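Local coordinates for protein nucleoporin nup120 (PDB 4GQ2) that serves as a structural component of the nuclear pore complex, in which nucleoporins can act as scaffold and as docking partners for transiently associated transport factors, at residues Ile693-Ile697 against Leu725-Trp729; Ile549-Glu554 against Ile685-Val691; Ile78-Arg82 against Ser109-Lys113. One frame throughout, in Å; residues are numbered along the deposited sequence.

Contact 1: Ile693-Ile697 against Leu725-Trp729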
# COMPACT_ATOMS: atom_id res chain seq x y z
N ILE A 693 15.01 13.81 4.72
CA ILE A 693 15.26 13.63 6.15
C ILE A 693 16.43 12.69 6.40
O ILE A 693 17.28 12.96 7.26
CB ILE A 693 14.00 13.07 6.85
CG1 ILE A 693 12.89 14.13 6.88
CG2 ILE A 693 14.33 12.60 8.27
CD1 ILE A 693 11.49 13.55 6.93
N GLU A 694 16.47 11.59 5.65
CA GLU A 694 17.56 10.64 5.77
C GLU A 694 18.91 11.28 5.48
O GLU A 694 19.89 11.06 6.21
CB GLU A 694 17.32 9.42 4.87
CG GLU A 694 16.29 8.45 5.44
CD GLU A 694 15.70 7.51 4.41
OE1 GLU A 694 16.10 7.58 3.23
OE2 GLU A 694 14.83 6.69 4.79
N GLY A 695 18.98 12.08 4.41
CA GLY A 695 20.21 12.77 4.06
C GLY A 695 20.76 13.58 5.23
O GLY A 695 21.96 13.55 5.50
N PHE A 696 19.87 14.28 5.93
CA PHE A 696 20.25 15.10 7.08
C PHE A 696 20.72 14.24 8.25
O PHE A 696 21.77 14.51 8.84
CB PHE A 696 19.10 16.02 7.51
CG PHE A 696 18.81 17.14 6.54
CD1 PHE A 696 19.81 18.04 6.18
CD2 PHE A 696 17.54 17.31 6.01
CE1 PHE A 696 19.54 19.07 5.29
CE2 PHE A 696 17.27 18.34 5.12
CZ PHE A 696 18.27 19.22 4.76
N ILE A 697 19.95 13.21 8.57
CA ILE A 697 20.36 12.21 9.56
C ILE A 697 21.74 11.66 9.22
O ILE A 697 22.60 11.58 10.10
CB ILE A 697 19.33 11.05 9.70
CG1 ILE A 697 18.03 11.57 10.32
CG2 ILE A 697 19.90 9.91 10.54
CD1 ILE A 697 16.86 10.59 10.26
N LEU A 725 14.42 15.21 13.56
CA LEU A 725 14.48 14.53 12.27
C LEU A 725 14.02 13.08 12.37
O LEU A 725 13.32 12.59 11.48
CB LEU A 725 15.89 14.60 11.68
CG LEU A 725 16.32 15.98 11.18
CD1 LEU A 725 17.81 15.97 10.93
CD2 LEU A 725 15.56 16.38 9.93
N LEU A 726 14.40 12.42 13.46
CA LEU A 726 13.98 11.05 13.72
C LEU A 726 12.47 10.98 13.86
O LEU A 726 11.85 9.99 13.45
CB LEU A 726 14.64 10.51 14.99
CG LEU A 726 16.04 9.89 14.92
CD1 LEU A 726 16.43 9.39 16.31
CD2 LEU A 726 16.10 8.76 13.91
N GLU A 727 11.89 12.02 14.44
CA GLU A 727 10.46 12.06 14.62
C GLU A 727 9.75 12.27 13.29
O GLU A 727 8.73 11.63 13.02
CB GLU A 727 10.07 13.13 15.63
CG GLU A 727 8.63 13.00 16.10
CD GLU A 727 8.26 11.57 16.51
OE1 GLU A 727 8.86 11.06 17.49
OE2 GLU A 727 7.38 10.97 15.85
N ASP A 728 10.29 13.16 12.47
CA ASP A 728 9.82 13.35 11.11
C ASP A 728 9.91 12.03 10.33
O ASP A 728 8.93 11.57 9.73
CB ASP A 728 10.67 14.43 10.42
CG ASP A 728 10.31 15.84 10.88
OD1 ASP A 728 9.32 16.01 11.60
OD2 ASP A 728 11.04 16.78 10.49
N TRP A 729 11.10 11.41 10.36
CA TRP A 729 11.33 10.15 9.68
C TRP A 729 10.28 9.15 10.04
O TRP A 729 9.72 8.50 9.17
CB TRP A 729 12.71 9.58 9.99
CG TRP A 729 13.03 8.40 9.10
CD1 TRP A 729 13.62 8.42 7.84
CD2 TRP A 729 12.72 6.98 9.37
NE1 TRP A 729 13.71 7.15 7.32
CE2 TRP A 729 13.19 6.24 8.18
CE3 TRP A 729 12.13 6.28 10.42
CZ2 TRP A 729 13.06 4.85 8.08
CZ3 TRP A 729 12.00 4.89 10.31
CH2 TRP A 729 12.46 4.19 9.16
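I693 lies against L725, D728 and W729 of helix 719-739, its branched side chain covering backbone and side chain together: CG2 approaches the carbonyl O of L725 at 3.4 Å and CB of W729 at 3.8 Å, while CD1 of I693 reaches CB of D728 at 3.7 Å. L725 answers from the facing helix. Its CB sits 4.0 Å from CG1 of I697 and its CD1 3.7 Å from CB of F696, so it packs against I693, F696 and I697. Farther out, CD1 of I697 touches CD2 of L726 at 4.2 Å.

The principle illustrated is that a buried carboxylate can be accommodated when it has polar partners. NE1 of W729 donates to OE2 of E694 at 2.8 Å with an almost linear geometry of 175°; OE2 of E694 lies near the indole plane, at the ring edge, where the N-H points. OE2 also forms a salt bridge with R597, and OE1 a hydrogen bond with H585. D728 forms a salt bridge with R658, while its CB packs on CD1 of I693.

Other helices cover the flanks: helix 590-605 meets L726 and W729, and helix 646-658 receives the ring of F696. The two axes approach to 9.7 Å and run largely antiparallel, at 149° between their directions, with the CA atoms of I693 and L725 6.2 Å apart. This is a roughly antiparallel helix pair, as in all-α helical domains, buried in the helical part of this nucleoporin.

Contact 2: Ile549-Glu554 against Ile685-Val691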
# COMPACT_ATOMS: atom_id res chain seq x y z
N ILE A 549 9.83 20.73 -1.29
CA ILE A 549 10.50 19.44 -1.15
C ILE A 549 10.82 18.84 -2.53
O ILE A 549 11.90 18.28 -2.73
CB ILE A 549 9.71 18.48 -0.22
CG1 ILE A 549 10.55 17.26 0.15
CG2 ILE A 549 8.37 18.09 -0.84
CD1 ILE A 549 11.80 17.60 0.93
N GLU A 550 9.89 19.00 -3.48
CA GLU A 550 10.08 18.51 -4.85
C GLU A 550 11.23 19.21 -5.56
O GLU A 550 12.12 18.54 -6.07
CB GLU A 550 8.77 18.62 -5.64
CG GLU A 550 7.61 17.93 -4.96
CD GLU A 550 6.39 17.78 -5.85
OE1 GLU A 550 5.44 18.55 -5.66
OE2 GLU A 550 6.40 16.89 -6.73
N SER A 551 11.22 20.55 -5.57
CA SER A 551 12.35 21.35 -6.09
C SER A 551 13.71 20.92 -5.53
O SER A 551 14.70 20.84 -6.25
CB SER A 551 12.14 22.84 -5.79
OG SER A 551 10.82 23.26 -6.10
N PHE A 552 13.75 20.64 -4.23
CA PHE A 552 14.99 20.24 -3.56
C PHE A 552 15.42 18.80 -3.85
O PHE A 552 16.57 18.43 -3.61
CB PHE A 552 14.90 20.47 -2.05
CG PHE A 552 15.05 21.91 -1.66
CD1 PHE A 552 13.94 22.74 -1.57
CD2 PHE A 552 16.30 22.44 -1.38
CE1 PHE A 552 14.07 24.07 -1.22
CE2 PHE A 552 16.44 23.77 -1.02
CZ PHE A 552 15.33 24.58 -0.94
N ASP A 553 14.50 17.98 -4.35
CA ASP A 553 14.79 16.59 -4.68
C ASP A 553 15.45 16.49 -6.05
O ASP A 553 16.55 15.95 -6.18
CB ASP A 553 13.51 15.74 -4.64
CG ASP A 553 13.80 14.25 -4.58
OD1 ASP A 553 14.31 13.79 -3.54
OD2 ASP A 553 13.48 13.54 -5.56
N GLU A 554 14.78 17.03 -7.07
CA GLU A 554 15.29 16.99 -8.44
C GLU A 554 16.33 18.08 -8.70
O GLU A 554 16.15 19.24 -8.30
CB GLU A 554 14.15 17.03 -9.47
CG GLU A 554 13.04 18.02 -9.16
CD GLU A 554 11.66 17.49 -9.51
OE1 GLU A 554 11.17 16.57 -8.82
OE2 GLU A 554 11.06 18.01 -10.48
N ILE A 685 5.00 12.94 -2.43
CA ILE A 685 5.65 13.94 -1.58
C ILE A 685 6.43 13.28 -0.43
O ILE A 685 7.58 13.64 -0.17
CB ILE A 685 4.64 14.97 -1.02
CG1 ILE A 685 3.90 15.70 -2.14
CG2 ILE A 685 5.34 15.98 -0.11
CD1 ILE A 685 4.78 16.13 -3.29
N LEU A 686 5.80 12.31 0.23
CA LEU A 686 6.41 11.62 1.37
C LEU A 686 7.71 10.88 1.05
O LEU A 686 8.57 10.78 1.91
CB LEU A 686 5.41 10.68 2.05
CG LEU A 686 4.21 11.33 2.74
CD1 LEU A 686 3.20 10.27 3.12
CD2 LEU A 686 4.60 12.13 3.97
N LYS A 687 7.84 10.43 -0.16
CA LYS A 687 9.04 9.77 -0.57
C LYS A 687 10.19 10.72 -0.66
O LYS A 687 11.27 10.40 -0.32
CB LYS A 687 8.84 9.13 -1.91
CG LYS A 687 8.41 7.71 -1.84
CD LYS A 687 7.84 7.32 -3.17
CE LYS A 687 7.88 5.84 -3.36
NZ LYS A 687 6.64 5.38 -4.02
N LYS A 688 9.94 11.90 -1.15
CA LYS A 688 10.95 12.95 -1.22
C LYS A 688 11.29 13.46 0.18
O LYS A 688 12.45 13.66 0.50
CB LYS A 688 10.52 14.07 -2.17
CG LYS A 688 10.16 13.55 -3.56
CD LYS A 688 10.16 14.64 -4.61
CE LYS A 688 10.01 14.07 -6.02
NZ LYS A 688 8.58 13.79 -6.33
N PHE A 689 10.28 13.62 1.03
CA PHE A 689 10.55 13.94 2.43
C PHE A 689 11.47 12.93 3.13
O PHE A 689 12.46 13.32 3.74
CB PHE A 689 9.25 14.16 3.22
CG PHE A 689 8.79 15.59 3.25
CD1 PHE A 689 9.58 16.57 3.85
CD2 PHE A 689 7.59 15.97 2.68
CE1 PHE A 689 9.17 17.90 3.87
CE2 PHE A 689 7.17 17.29 2.71
CZ PHE A 689 7.96 18.26 3.30
N GLN A 690 11.14 11.64 3.01
CA GLN A 690 11.94 10.56 3.62
C GLN A 690 13.41 10.57 3.18
O GLN A 690 14.31 10.51 4.02
CB GLN A 690 11.32 9.19 3.32
CG GLN A 690 12.13 8.01 3.84
CD GLN A 690 11.51 6.66 3.52
OE1 GLN A 690 11.21 5.87 4.42
NE2 GLN A 690 11.31 6.39 2.25
N VAL A 691 13.64 10.63 1.88
CA VAL A 691 14.99 10.74 1.33
C VAL A 691 15.70 12.01 1.85
O VAL A 691 16.88 11.97 2.22
CB VAL A 691 14.95 10.67 -0.22
CG1 VAL A 691 16.26 11.13 -0.86
CG2 VAL A 691 14.58 9.25 -0.67
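This is an oblique helix-to-helix contact at the junction of two domains: the short helix 548-553, which follows propeller strand 539-544, rests on the long helix 672-703 of the helical part. Their axes come within 9.4 Å and cross at 58°, with the CA atoms of D553 and K688 nearest at 6.3 Å.

Its apolar centre is I549. CG1 of I549 stands 3.8 Å from the centroid of the F689 ring and only 8° off the ring normal, a CH-pi contact over the face, and CG2 of I549 meets CG2 of I685 at 3.8 Å. Toward the more open side K688 takes over, lending its methylenes to packing and its ammonium to E550. CD of K688 lies 3.5 Å from CB of D553, whereas NZ forms a long salt bridge, 3.8 Å, with OE2 of E550. The same glutamate presses CD onto CD1 of I685 at 3.4 Å, but its stronger partner is R544.

Around the contact, helix 719-739 covers the L686 and Q690 side of helix 672-703, and H585 of helix 571-585 touches V691. E554 forms a salt bridge with K6 of strand 3-11, and R544 belongs to strand 539-544, the neighbour of 3-11 in the same sheet, so the short helix sits between propeller strands and helical bundle.

Contact 3: Ile78-Arg82 against Ser109-Lys113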
# COMPACT_ATOMS: atom_id res chain seq x y z
N ILE A 78 -13.69 6.58 -24.95
CA ILE A 78 -14.20 5.67 -25.97
C ILE A 78 -13.10 4.76 -26.52
O ILE A 78 -11.97 5.19 -26.72
CB ILE A 78 -14.95 6.41 -27.12
CG1 ILE A 78 -14.05 7.46 -27.79
CG2 ILE A 78 -16.25 7.01 -26.60
CD1 ILE A 78 -14.71 8.16 -28.97
N PHE A 79 -13.46 3.50 -26.75
CA PHE A 79 -12.49 2.45 -27.08
C PHE A 79 -12.87 1.69 -28.35
O PHE A 79 -14.03 1.69 -28.76
CB PHE A 79 -12.33 1.48 -25.89
CG PHE A 79 -11.96 2.16 -24.60
CD1 PHE A 79 -12.95 2.69 -23.77
CD2 PHE A 79 -10.63 2.29 -24.21
CE1 PHE A 79 -12.61 3.33 -22.58
CE2 PHE A 79 -10.29 2.92 -23.02
CZ PHE A 79 -11.28 3.44 -22.21
N GLN A 80 -11.89 1.05 -28.98
CA GLN A 80 -12.13 0.31 -30.21
C GLN A 80 -12.83 -1.04 -30.00
O GLN A 80 -12.96 -1.83 -30.93
CB GLN A 80 -10.83 0.15 -31.00
CG GLN A 80 -10.43 1.42 -31.74
CD GLN A 80 -9.16 1.25 -32.56
OE1 GLN A 80 -8.12 0.82 -32.04
NE2 GLN A 80 -9.23 1.61 -33.83
N ASN A 81 -13.30 -1.28 -28.78
CA ASN A 81 -14.16 -2.42 -28.51
C ASN A 81 -15.63 -2.01 -28.46
O ASN A 81 -16.46 -2.69 -27.84
CB ASN A 81 -13.73 -3.15 -27.22
CG ASN A 81 -13.91 -2.30 -25.97
OD1 ASN A 81 -14.28 -1.12 -26.04
ND2 ASN A 81 -13.66 -2.90 -24.82
N ARG A 82 -15.95 -0.90 -29.13
CA ARG A 82 -17.32 -0.37 -29.25
C ARG A 82 -17.93 -0.05 -27.89
O ARG A 82 -19.09 -0.37 -27.63
CB ARG A 82 -18.23 -1.33 -30.03
CG ARG A 82 -17.74 -1.66 -31.43
CD ARG A 82 -18.67 -2.65 -32.12
NE ARG A 82 -17.92 -3.60 -32.93
CZ ARG A 82 -18.42 -4.34 -33.92
NH1 ARG A 82 -19.71 -4.24 -34.25
NH2 ARG A 82 -17.64 -5.17 -34.59
N SER A 109 -21.61 -0.17 -33.17
CA SER A 109 -20.52 0.39 -33.96
C SER A 109 -19.72 1.39 -33.11
O SER A 109 -20.27 1.98 -32.18
CB SER A 109 -21.09 1.09 -35.19
OG SER A 109 -20.17 2.02 -35.73
N ASN A 110 -18.44 1.56 -33.44
CA ASN A 110 -17.55 2.46 -32.71
C ASN A 110 -18.03 3.91 -32.69
O ASN A 110 -18.35 4.47 -33.73
CB ASN A 110 -16.12 2.41 -33.28
CG ASN A 110 -15.29 1.27 -32.71
OD1 ASN A 110 -15.44 0.89 -31.55
ND2 ASN A 110 -14.40 0.72 -33.53
N VAL A 111 -18.09 4.51 -31.50
CA VAL A 111 -18.34 5.94 -31.39
C VAL A 111 -17.23 6.66 -32.15
O VAL A 111 -16.06 6.29 -32.04
CB VAL A 111 -18.37 6.42 -29.92
CG1 VAL A 111 -18.68 7.91 -29.85
CG2 VAL A 111 -19.41 5.64 -29.12
N MET A 112 -17.59 7.65 -32.95
CA MET A 112 -16.60 8.39 -33.72
C MET A 112 -15.85 9.38 -32.84
O MET A 112 -16.39 9.88 -31.85
CB MET A 112 -17.23 9.10 -34.93
CG MET A 112 -18.05 10.34 -34.60
SD MET A 112 -18.39 11.34 -36.06
CE MET A 112 -18.90 12.89 -35.32
N LYS A 113 -14.61 9.65 -33.23
CA LYS A 113 -13.80 10.69 -32.62
C LYS A 113 -14.57 12.01 -32.69
O LYS A 113 -15.21 12.31 -33.71
CB LYS A 113 -12.46 10.77 -33.36
CG LYS A 113 -11.57 11.94 -33.00
CD LYS A 113 -10.55 11.60 -31.93
CE LYS A 113 -9.49 12.69 -31.80
NZ LYS A 113 -10.01 13.90 -31.11
O HOH W 1 -16.55 3.19 -29.11
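Apolar packing, direct hydrogen bonding and a water bridge share this contact between the end of strand 73-79 with its turn and the segment 109-113 with its short strand 111-112. The apolar part is made by I78, which points toward V111: CG2 of I78 lies 4.0 Å from CB of V111, and CD1 of I78 passes 3.8 Å from the carbonyl O of M112. I78 and V111 both touch V116 of strand 115-121, so they belong to one hydrophobic layer.

The direct polar contact is modest. The backbone N of R82 gives a weak hydrogen bond to OD1 of N110, 3.1 Å long with an angle of 125°, and it also donates weakly to O of F79 across the turn Q80-N81. R82 has positive phi, 60°, which helps bring the chain round into strand 83-88. Its aliphatic stem runs beside the other segment, CD standing 4.0 Å from N of S109, and NH1 of R82 hydrogen-bonds O of P108.

Water completes the join. One molecule donates to O of F79 at 3.0 Å and accepts from N of V111 at 3.1 Å, bridging two backbones too far apart to bond directly.

Beyond the pair, backbone hydrogen bonds join N110 to H134 and M112 to I132, next to or within strand 126-133 of the following sheet. The segment 109-113 thus passes from strand 101-106 of one sheet to strand 115-121 of the next while brushing the hairpin between strands 73-79 and 83-88, the blade-to-blade connection characteristic of a β-propeller.

How the contacts relate
Contacts 1 and 2 share helix 672-703 and show how one long helix can serve successive partners: their centres are 12 Å apart, and they touch where NE1 of W729 lies 3.9 Å from CG of Q690. Contact 1 is interior to the helical domain, whereas contact 2 ties that helix to the propeller. Contact 3 stands apart, within the propeller, on the opposite side of the chain's centre; its centre is 41 Å from that of contact 2 and 51 Å from that of contact 1, with nearest atoms about 26 and 38 Å away. Together they sample packing between helices of one domain, between domains and between propeller blades.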